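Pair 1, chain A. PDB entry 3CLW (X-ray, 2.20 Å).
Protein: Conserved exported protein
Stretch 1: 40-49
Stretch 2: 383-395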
# COMPACT_ATOMS: atom_id res chain seq x y z
N GLU A 40 -4.27 -25.04 6.78
CA GLU A 40 -3.22 -24.61 7.68
C GLU A 40 -2.31 -23.60 7.05
O GLU A 40 -1.78 -22.75 7.75
CB GLU A 40 -2.39 -25.78 8.18
CG GLU A 40 -2.98 -26.43 9.42
CD GLU A 40 -2.02 -27.44 10.09
OE1 GLU A 40 -2.47 -28.59 10.33
OE2 GLU A 40 -0.83 -27.09 10.35
N LYS A 41 -2.09 -23.72 5.74
CA LYS A 41 -1.26 -22.77 5.01
C LYS A 41 -1.95 -21.39 4.81
O LYS A 41 -1.36 -20.36 5.07
CB LYS A 41 -0.82 -23.38 3.67
CG LYS A 41 0.02 -24.66 3.86
CD LYS A 41 0.74 -25.04 2.58
CE LYS A 41 1.57 -26.32 2.79
NZ LYS A 41 1.95 -26.86 1.48
N LYS A 42 -3.19 -21.41 4.33
CA LYS A 42 -4.12 -20.25 4.34
C LYS A 42 -4.06 -19.46 5.67
O LYS A 42 -3.90 -18.21 5.69
CB LYS A 42 -5.55 -20.80 4.21
CG LYS A 42 -6.10 -20.74 2.84
CD LYS A 42 -7.18 -21.74 2.59
CE LYS A 42 -8.45 -21.56 3.34
NZ LYS A 42 -9.58 -22.04 2.48
N GLU A 43 -4.21 -20.21 6.77
CA GLU A 43 -4.26 -19.62 8.11
C GLU A 43 -2.96 -18.99 8.49
O GLU A 43 -2.93 -17.90 9.07
CB GLU A 43 -4.65 -20.67 9.14
CG GLU A 43 -5.84 -21.42 8.70
CD GLU A 43 -7.07 -21.16 9.50
OE1 GLU A 43 -7.49 -19.98 9.62
OE2 GLU A 43 -7.63 -22.17 10.01
N LYS A 44 -1.88 -19.70 8.19
CA LYS A 44 -0.53 -19.19 8.40
C LYS A 44 -0.27 -17.87 7.65
O LYS A 44 0.30 -16.95 8.22
CB LYS A 44 0.49 -20.26 8.02
CG LYS A 44 1.96 -19.80 7.96
CD LYS A 44 2.53 -19.45 9.33
CE LYS A 44 3.99 -19.99 9.46
NZ LYS A 44 4.44 -20.13 10.89
N ILE A 45 -0.63 -17.81 6.37
CA ILE A 45 -0.52 -16.56 5.59
C ILE A 45 -1.33 -15.46 6.29
O ILE A 45 -0.80 -14.41 6.61
CB ILE A 45 -0.98 -16.76 4.12
CG1 ILE A 45 0.01 -17.67 3.38
CG2 ILE A 45 -1.16 -15.42 3.38
CD1 ILE A 45 -0.48 -18.15 1.99
N ALA A 46 -2.60 -15.74 6.60
CA ALA A 46 -3.44 -14.79 7.33
C ALA A 46 -2.83 -14.29 8.65
O ALA A 46 -2.93 -13.09 8.98
CB ALA A 46 -4.82 -15.38 7.56
N ASP A 47 -2.20 -15.19 9.41
CA ASP A 47 -1.47 -14.77 10.60
C ASP A 47 -0.31 -13.80 10.27
O ASP A 47 -0.17 -12.79 10.93
CB ASP A 47 -0.95 -15.97 11.42
CG ASP A 47 -2.08 -16.83 12.05
OD1 ASP A 47 -3.27 -16.39 12.17
OD2 ASP A 47 -1.75 -17.97 12.42
N LEU A 48 0.53 -14.13 9.28
CA LEU A 48 1.67 -13.26 8.89
C LEU A 48 1.22 -11.86 8.47
O LEU A 48 1.93 -10.89 8.67
CB LEU A 48 2.52 -13.88 7.76
CG LEU A 48 3.37 -15.14 8.13
CD1 LEU A 48 3.68 -16.01 6.91
CD2 LEU A 48 4.63 -14.78 8.89
N LEU A 49 -0.01 -11.77 7.94
CA LEU A 49 -0.54 -10.52 7.38
C LEU A 49 -1.21 -9.65 8.43
O LEU A 49 -0.97 -8.45 8.46
CB LEU A 49 -1.53 -10.85 6.27
CG LEU A 49 -1.00 -11.51 5.00
CD1 LEU A 49 -2.08 -11.73 3.94
CD2 LEU A 49 0.09 -10.69 4.43
N TYR A 383 -2.85 -24.15 -6.52
CA TYR A 383 -3.43 -25.20 -5.68
C TYR A 383 -2.79 -25.40 -4.31
O TYR A 383 -3.50 -25.70 -3.37
CB TYR A 383 -3.46 -26.55 -6.47
CG TYR A 383 -4.13 -26.38 -7.81
CD1 TYR A 383 -5.47 -26.01 -7.90
CD2 TYR A 383 -3.41 -26.55 -8.99
CE1 TYR A 383 -6.07 -25.82 -9.13
CE2 TYR A 383 -4.00 -26.37 -10.23
CZ TYR A 383 -5.33 -26.01 -10.30
OH TYR A 383 -5.93 -25.83 -11.53
N ASP A 384 -1.47 -25.27 -4.23
CA ASP A 384 -0.68 -25.54 -3.02
C ASP A 384 0.74 -25.01 -3.24
O ASP A 384 1.15 -24.80 -4.38
CB ASP A 384 -0.61 -27.06 -2.79
CG ASP A 384 -0.26 -27.44 -1.36
OD1 ASP A 384 0.14 -26.57 -0.57
OD2 ASP A 384 -0.36 -28.64 -1.03
N GLY A 385 1.52 -24.82 -2.18
CA GLY A 385 2.88 -24.33 -2.33
C GLY A 385 3.51 -24.15 -0.97
O GLY A 385 2.92 -24.49 0.02
N GLU A 386 4.72 -23.61 -0.95
CA GLU A 386 5.46 -23.32 0.28
C GLU A 386 5.53 -21.80 0.52
O GLU A 386 5.82 -21.03 -0.38
CB GLU A 386 6.89 -23.90 0.19
CG GLU A 386 7.66 -23.88 1.51
CD GLU A 386 9.18 -23.86 1.34
OE1 GLU A 386 9.70 -24.29 0.28
OE2 GLU A 386 9.87 -23.43 2.30
N ILE A 387 5.28 -21.40 1.76
CA ILE A 387 5.34 -20.01 2.20
C ILE A 387 6.79 -19.64 2.61
O ILE A 387 7.41 -20.33 3.42
CB ILE A 387 4.36 -19.80 3.38
CG1 ILE A 387 2.93 -20.10 2.92
CG2 ILE A 387 4.46 -18.42 3.97
CD1 ILE A 387 2.08 -20.67 4.02
N SER A 388 7.32 -18.57 2.02
CA SER A 388 8.63 -18.08 2.43
C SER A 388 8.53 -16.56 2.75
O SER A 388 8.14 -15.78 1.90
CB SER A 388 9.60 -18.37 1.28
OG SER A 388 10.89 -17.84 1.51
N THR A 389 8.85 -16.15 3.97
CA THR A 389 8.85 -14.71 4.29
C THR A 389 10.10 -14.04 3.73
O THR A 389 11.16 -14.65 3.69
CB THR A 389 8.73 -14.42 5.82
OG1 THR A 389 9.89 -14.91 6.51
CG2 THR A 389 7.49 -15.08 6.38
N THR A 390 9.96 -12.80 3.24
CA THR A 390 11.11 -12.08 2.78
C THR A 390 11.52 -11.11 3.88
O THR A 390 10.79 -10.93 4.86
CB THR A 390 10.83 -11.31 1.46
OG1 THR A 390 9.92 -10.24 1.72
CG2 THR A 390 10.27 -12.23 0.38
N LYS A 391 12.70 -10.51 3.75
CA LYS A 391 13.10 -9.49 4.73
C LYS A 391 12.23 -8.21 4.62
O LYS A 391 12.19 -7.40 5.56
CB LYS A 391 14.58 -9.17 4.58
CG LYS A 391 15.51 -10.35 4.98
CD LYS A 391 15.48 -10.55 6.50
CE LYS A 391 16.30 -11.76 6.91
NZ LYS A 391 16.31 -11.87 8.41
N MET A 392 11.56 -8.07 3.47
CA MET A 392 10.64 -6.99 3.20
C MET A 392 9.46 -7.16 4.12
O MET A 392 8.92 -6.17 4.60
CB MET A 392 10.21 -6.96 1.72
CG MET A 392 11.28 -6.35 0.76
SD MET A 392 11.08 -6.56 -1.01
CE MET A 392 11.41 -8.34 -1.17
N LEU A 393 9.05 -8.40 4.40
CA LEU A 393 7.95 -8.57 5.32
C LEU A 393 8.37 -8.02 6.68
O LEU A 393 7.65 -7.25 7.29
CB LEU A 393 7.49 -10.04 5.43
CG LEU A 393 6.23 -10.31 6.27
CD1 LEU A 393 5.51 -11.59 5.86
CD2 LEU A 393 6.57 -10.41 7.75
N TRP A 394 9.54 -8.42 7.14
CA TRP A 394 10.01 -8.05 8.47
C TRP A 394 10.35 -6.55 8.64
O TRP A 394 10.06 -5.94 9.68
CB TRP A 394 11.11 -9.03 8.91
CG TRP A 394 10.55 -10.43 8.88
CD1 TRP A 394 10.90 -11.45 8.01
CD2 TRP A 394 9.48 -10.95 9.71
NE1 TRP A 394 10.14 -12.56 8.30
CE2 TRP A 394 9.25 -12.27 9.30
CE3 TRP A 394 8.70 -10.41 10.74
CZ2 TRP A 394 8.29 -13.09 9.92
CZ3 TRP A 394 7.74 -11.18 11.33
CH2 TRP A 394 7.53 -12.52 10.91
N THR A 395 10.89 -5.94 7.61
CA THR A 395 11.21 -4.51 7.70
C THR A 395 9.94 -3.67 7.66
O THR A 395 9.88 -2.62 8.31
CB THR A 395 12.21 -4.04 6.63
OG1 THR A 395 11.66 -4.26 5.32
CG2 THR A 395 13.54 -4.79 6.77

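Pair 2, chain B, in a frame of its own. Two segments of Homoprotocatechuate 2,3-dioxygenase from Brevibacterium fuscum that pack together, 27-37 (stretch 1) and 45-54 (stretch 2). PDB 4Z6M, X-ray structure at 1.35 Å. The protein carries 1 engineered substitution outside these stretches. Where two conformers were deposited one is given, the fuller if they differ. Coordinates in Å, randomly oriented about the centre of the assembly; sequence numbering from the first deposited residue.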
# COMPACT_ATOMS: atom_id res chain seq x y z
N ASP B 27 -15.49 -31.92 6.30
CA ASP B 27 -14.86 -32.44 5.07
C ASP B 27 -13.47 -31.83 5.03
O ASP B 27 -13.29 -30.64 4.73
CB ASP B 27 -15.69 -32.02 3.86
CG ASP B 27 -15.15 -32.56 2.55
OD1 ASP B 27 -13.92 -32.61 2.33
OD2 ASP B 27 -16.00 -32.94 1.70
N LEU B 28 -12.48 -32.64 5.38
CA LEU B 28 -11.13 -32.15 5.57
C LEU B 28 -10.54 -31.59 4.28
O LEU B 28 -9.87 -30.56 4.30
CB LEU B 28 -10.25 -33.24 6.16
CG LEU B 28 -8.91 -32.84 6.75
CD1 LEU B 28 -9.09 -32.03 8.02
CD2 LEU B 28 -8.13 -34.11 7.05
N ALA B 29 -10.81 -32.22 3.14
CA ALA B 29 -10.30 -31.71 1.86
C ALA B 29 -10.88 -30.36 1.46
O ALA B 29 -10.16 -29.49 0.96
CB ALA B 29 -10.51 -32.71 0.74
N LYS B 30 -12.18 -30.18 1.70
CA LYS B 30 -12.82 -28.91 1.38
C LYS B 30 -12.25 -27.82 2.30
O LYS B 30 -11.97 -26.70 1.87
CB LYS B 30 -14.34 -29.00 1.52
CG LYS B 30 -14.99 -29.77 0.38
CD LYS B 30 -16.51 -29.68 0.48
CE LYS B 30 -17.19 -29.74 -0.88
NZ LYS B 30 -18.65 -29.44 -0.72
N SER B 31 -12.07 -28.16 3.58
CA SER B 31 -11.47 -27.21 4.51
C SER B 31 -10.03 -26.88 4.13
O SER B 31 -9.61 -25.72 4.18
CB SER B 31 -11.56 -27.73 5.93
OG SER B 31 -12.93 -27.88 6.29
N ARG B 32 -9.26 -27.89 3.70
CA ARG B 32 -7.90 -27.64 3.22
C ARG B 32 -7.89 -26.68 2.04
O ARG B 32 -7.06 -25.77 1.97
CB ARG B 32 -7.22 -28.95 2.79
CG ARG B 32 -5.71 -28.80 2.64
CD ARG B 32 -5.07 -30.06 2.06
NE ARG B 32 -3.62 -30.05 2.12
CZ ARG B 32 -2.84 -29.34 1.31
NH1 ARG B 32 -3.37 -28.60 0.34
NH2 ARG B 32 -1.53 -29.41 1.45
N ASN B 33 -8.81 -26.86 1.11
CA ASN B 33 -8.86 -25.98 -0.05
C ASN B 33 -9.07 -24.52 0.38
O ASN B 33 -8.48 -23.60 -0.19
CB ASN B 33 -9.94 -26.44 -1.03
CG ASN B 33 -10.09 -25.51 -2.22
OD1 ASN B 33 -11.06 -24.76 -2.31
ND2 ASN B 33 -9.13 -25.56 -3.14
N PHE B 34 -9.91 -24.31 1.39
CA PHE B 34 -10.17 -22.95 1.87
C PHE B 34 -8.94 -22.39 2.57
O PHE B 34 -8.47 -21.29 2.24
CB PHE B 34 -11.37 -22.97 2.81
CG PHE B 34 -11.78 -21.60 3.33
CD1 PHE B 34 -12.53 -20.75 2.52
CD2 PHE B 34 -11.45 -21.18 4.61
CE1 PHE B 34 -12.94 -19.50 3.00
CE2 PHE B 34 -11.86 -19.94 5.08
CZ PHE B 34 -12.60 -19.11 4.28
N TYR B 35 -8.42 -23.10 3.57
CA TYR B 35 -7.38 -22.52 4.40
C TYR B 35 -6.00 -22.49 3.75
O TYR B 35 -5.20 -21.58 4.04
CB TYR B 35 -7.29 -23.23 5.74
CG TYR B 35 -8.47 -22.93 6.65
CD1 TYR B 35 -8.53 -21.75 7.37
CD2 TYR B 35 -9.52 -23.82 6.79
CE1 TYR B 35 -9.61 -21.46 8.19
CE2 TYR B 35 -10.60 -23.54 7.62
CZ TYR B 35 -10.64 -22.36 8.32
OH TYR B 35 -11.68 -22.03 9.13
N VAL B 36 -5.71 -23.48 2.91
CA VAL B 36 -4.42 -23.56 2.24
C VAL B 36 -4.51 -22.90 0.87
O VAL B 36 -3.74 -21.99 0.58
CB VAL B 36 -3.90 -25.01 2.13
CG1 VAL B 36 -2.57 -25.06 1.39
CG2 VAL B 36 -3.74 -25.61 3.52
N ASP B 37 -5.39 -23.37 0.01
CA ASP B 37 -5.38 -22.86 -1.37
C ASP B 37 -5.94 -21.46 -1.48
O ASP B 37 -5.34 -20.63 -2.16
CB ASP B 37 -6.06 -23.81 -2.34
CG ASP B 37 -5.38 -25.14 -2.39
OD1 ASP B 37 -4.13 -25.17 -2.34
OD2 ASP B 37 -6.07 -26.15 -2.47
N TYR B 45 1.93 -29.88 9.34
CA TYR B 45 1.75 -31.34 9.40
C TYR B 45 0.36 -31.64 8.89
O TYR B 45 -0.58 -30.90 9.17
CB TYR B 45 1.87 -31.87 10.84
CG TYR B 45 1.82 -33.39 10.84
CD1 TYR B 45 2.91 -34.11 10.39
CD2 TYR B 45 0.66 -34.08 11.18
CE1 TYR B 45 2.88 -35.49 10.33
CE2 TYR B 45 0.62 -35.47 11.13
CZ TYR B 45 1.73 -36.16 10.71
OH TYR B 45 1.70 -37.53 10.66
N GLU B 46 0.20 -32.74 8.16
CA GLU B 46 -1.15 -33.21 7.84
C GLU B 46 -1.18 -34.72 7.69
O GLU B 46 -0.19 -35.35 7.33
CB GLU B 46 -1.72 -32.52 6.60
CG GLU B 46 -0.97 -32.75 5.32
CD GLU B 46 -1.56 -32.00 4.14
OE1 GLU B 46 -2.80 -31.91 4.03
OE2 GLU B 46 -0.76 -31.49 3.33
N ASP B 47 -2.36 -35.26 7.95
CA ASP B 47 -2.67 -36.65 7.66
C ASP B 47 -4.13 -36.74 7.21
O ASP B 47 -4.71 -35.76 6.74
CB ASP B 47 -2.27 -37.55 8.85
CG ASP B 47 -3.02 -37.24 10.14
OD1 ASP B 47 -4.14 -36.68 10.09
OD2 ASP B 47 -2.49 -37.57 11.24
N GLU B 48 -4.72 -37.93 7.31
CA GLU B 48 -6.07 -38.12 6.83
C GLU B 48 -7.14 -37.54 7.75
O GLU B 48 -8.31 -37.46 7.36
CB GLU B 48 -6.33 -39.62 6.61
CG GLU B 48 -5.36 -40.30 5.65
CD GLU B 48 -5.53 -39.86 4.21
OE1 GLU B 48 -6.53 -39.17 3.89
OE2 GLU B 48 -4.67 -40.23 3.37
N ASN B 49 -6.76 -37.25 8.99
CA ASN B 49 -7.69 -36.77 10.01
C ASN B 49 -7.51 -35.31 10.43
O ASN B 49 -8.45 -34.71 10.95
CB ASN B 49 -7.54 -37.64 11.24
CG ASN B 49 -8.08 -39.03 11.00
OD1 ASN B 49 -9.25 -39.18 10.70
ND2 ASN B 49 -7.24 -40.02 11.07
N GLN B 50 -6.30 -34.76 10.24
CA GLN B 50 -5.99 -33.42 10.74
C GLN B 50 -5.06 -32.68 9.80
O GLN B 50 -4.23 -33.28 9.13
CB GLN B 50 -5.30 -33.48 12.11
CG GLN B 50 -6.15 -34.06 13.23
CD GLN B 50 -5.42 -34.01 14.56
OE1 GLN B 50 -4.31 -34.53 14.70
NE2 GLN B 50 -6.02 -33.35 15.53
N ILE B 51 -5.21 -31.37 9.79
CA ILE B 51 -4.27 -30.47 9.14
C ILE B 51 -3.85 -29.41 10.12
O ILE B 51 -4.69 -28.78 10.77
CB ILE B 51 -4.90 -29.79 7.90
CG1 ILE B 51 -5.41 -30.88 6.92
CG2 ILE B 51 -3.91 -28.86 7.24
CD1 ILE B 51 -6.28 -30.34 5.83
N TYR B 52 -2.55 -29.25 10.25
CA TYR B 52 -1.95 -28.30 11.19
C TYR B 52 -1.37 -27.16 10.37
O TYR B 52 -0.55 -27.40 9.49
CB TYR B 52 -0.82 -28.96 11.98
CG TYR B 52 -1.28 -30.00 12.97
CD1 TYR B 52 -1.71 -31.26 12.56
CD2 TYR B 52 -1.24 -29.73 14.33
CE1 TYR B 52 -2.15 -32.21 13.49
CE2 TYR B 52 -1.66 -30.67 15.27
CZ TYR B 52 -2.11 -31.91 14.84
OH TYR B 52 -2.56 -32.82 15.78
N LEU B 53 -1.79 -25.93 10.67
CA LEU B 53 -1.49 -24.77 9.86
C LEU B 53 -0.89 -23.66 10.71
O LEU B 53 -1.25 -23.49 11.87
CB LEU B 53 -2.77 -24.22 9.23
CG LEU B 53 -3.49 -25.18 8.29
CD1 LEU B 53 -4.89 -24.68 7.99
CD2 LEU B 53 -2.68 -25.40 7.02
N ARG B 54 0.01 -22.87 10.08
CA ARG B 54 0.60 -21.73 10.74
C ARG B 54 0.66 -20.53 9.81
O ARG B 54 0.67 -20.64 8.59
CB ARG B 54 1.98 -22.04 11.32
CG ARG B 54 3.09 -22.20 10.31
CD ARG B 54 4.38 -22.49 11.01
NE ARG B 54 5.56 -22.53 10.14
CZ ARG B 54 6.02 -23.63 9.55
NH1 ARG B 54 5.34 -24.78 9.59
NH2 ARG B 54 7.18 -23.58 8.92

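In both pairs a helix lies along a short strand running in nearly the same direction: the axes make 16° at a closest approach of 9.8 Å in pair 1 (helix 40-49, strand 386-389) and 15° at 9.5 Å in pair 2 (helix 28-37, strand 50-54). Superposing 14 central residues gives an RMSD of 1.0 Å, and the buried surface is almost equal, 410 and 406 Å². The helices match most tightly from A:Lys41 = B:Leu28 to A:Asp47 = B:Phe34; A:Leu49 falls on B:Asp37, not B:Val36, where the helix of pair 2 widens into a pi-type turn. On the strands, A:Ile387 = B:Ile51 and A:Thr389 = B:Leu53 point toward the helix, whereas A:Glu386 = B:Gln50 points away.

The matched isoleucines are the common element. A:Ile387 CD1 lies 3.7 Å from A:Ile45 CG1 and 3.6 Å from A:Lys41 O, so it reaches the helix backbone itself. B:Ile51 CD1 sits 3.5 Å from B:Arg32 CB and 3.7 Å from B:Leu28 CG, packing against the same two helix positions.

Those two positions divide polar and apolar roles differently. In pair 1 the first is A:Lys41, whose extended chain carries NZ to A:Asp384 and A:Gly385; NZ forms a salt bridge with A:Asp384 OD1 (2.8 Å) and donates to A:Gly385 O (2.9 Å). A:Asp384 OD1 also accepts from A:Gly385 N (2.7 Å), tying the carboxylate to the backbone of the next residue. In pair 2 the matching B:Leu28 instead presses CD2 against loop backbone, 3.4 Å from B:Glu48 O and 3.6 Å from B:Asn49 C. The charge appears one turn later: B:Arg32, at the position of A:Ile45, makes a two-pronged salt bridge, B:Arg32 NE to B:Glu46 OE1 at 2.8 Å and B:Arg32 NH2 to B:Glu46 OE2 at 2.9 Å, with OE1 at the edge of the guanidinium. The aliphatic part of B:Arg32 still covers the isoleucine.

Farther along, A:Leu48 = B:Tyr35 faces A:Thr389 = B:Leu53. The small threonine meets a branched leucine, A:Leu48 CD2 to A:Thr389 CG2 at 3.8 Å, and A:Leu48 also touches the following helix, with CB 4.2 Å from A:Leu393 CD1. A:Thr389 OG1 accepts from A:Trp394 NE1 (3.0 Å), linking strand and following helix. In pair 2 the larger B:Leu53 fills this region from the strand, with CD1 3.6 Å from B:Tyr35 CB and CD2 3.7 Å from B:Val36 CG2, while the end of B:Tyr35 leads away.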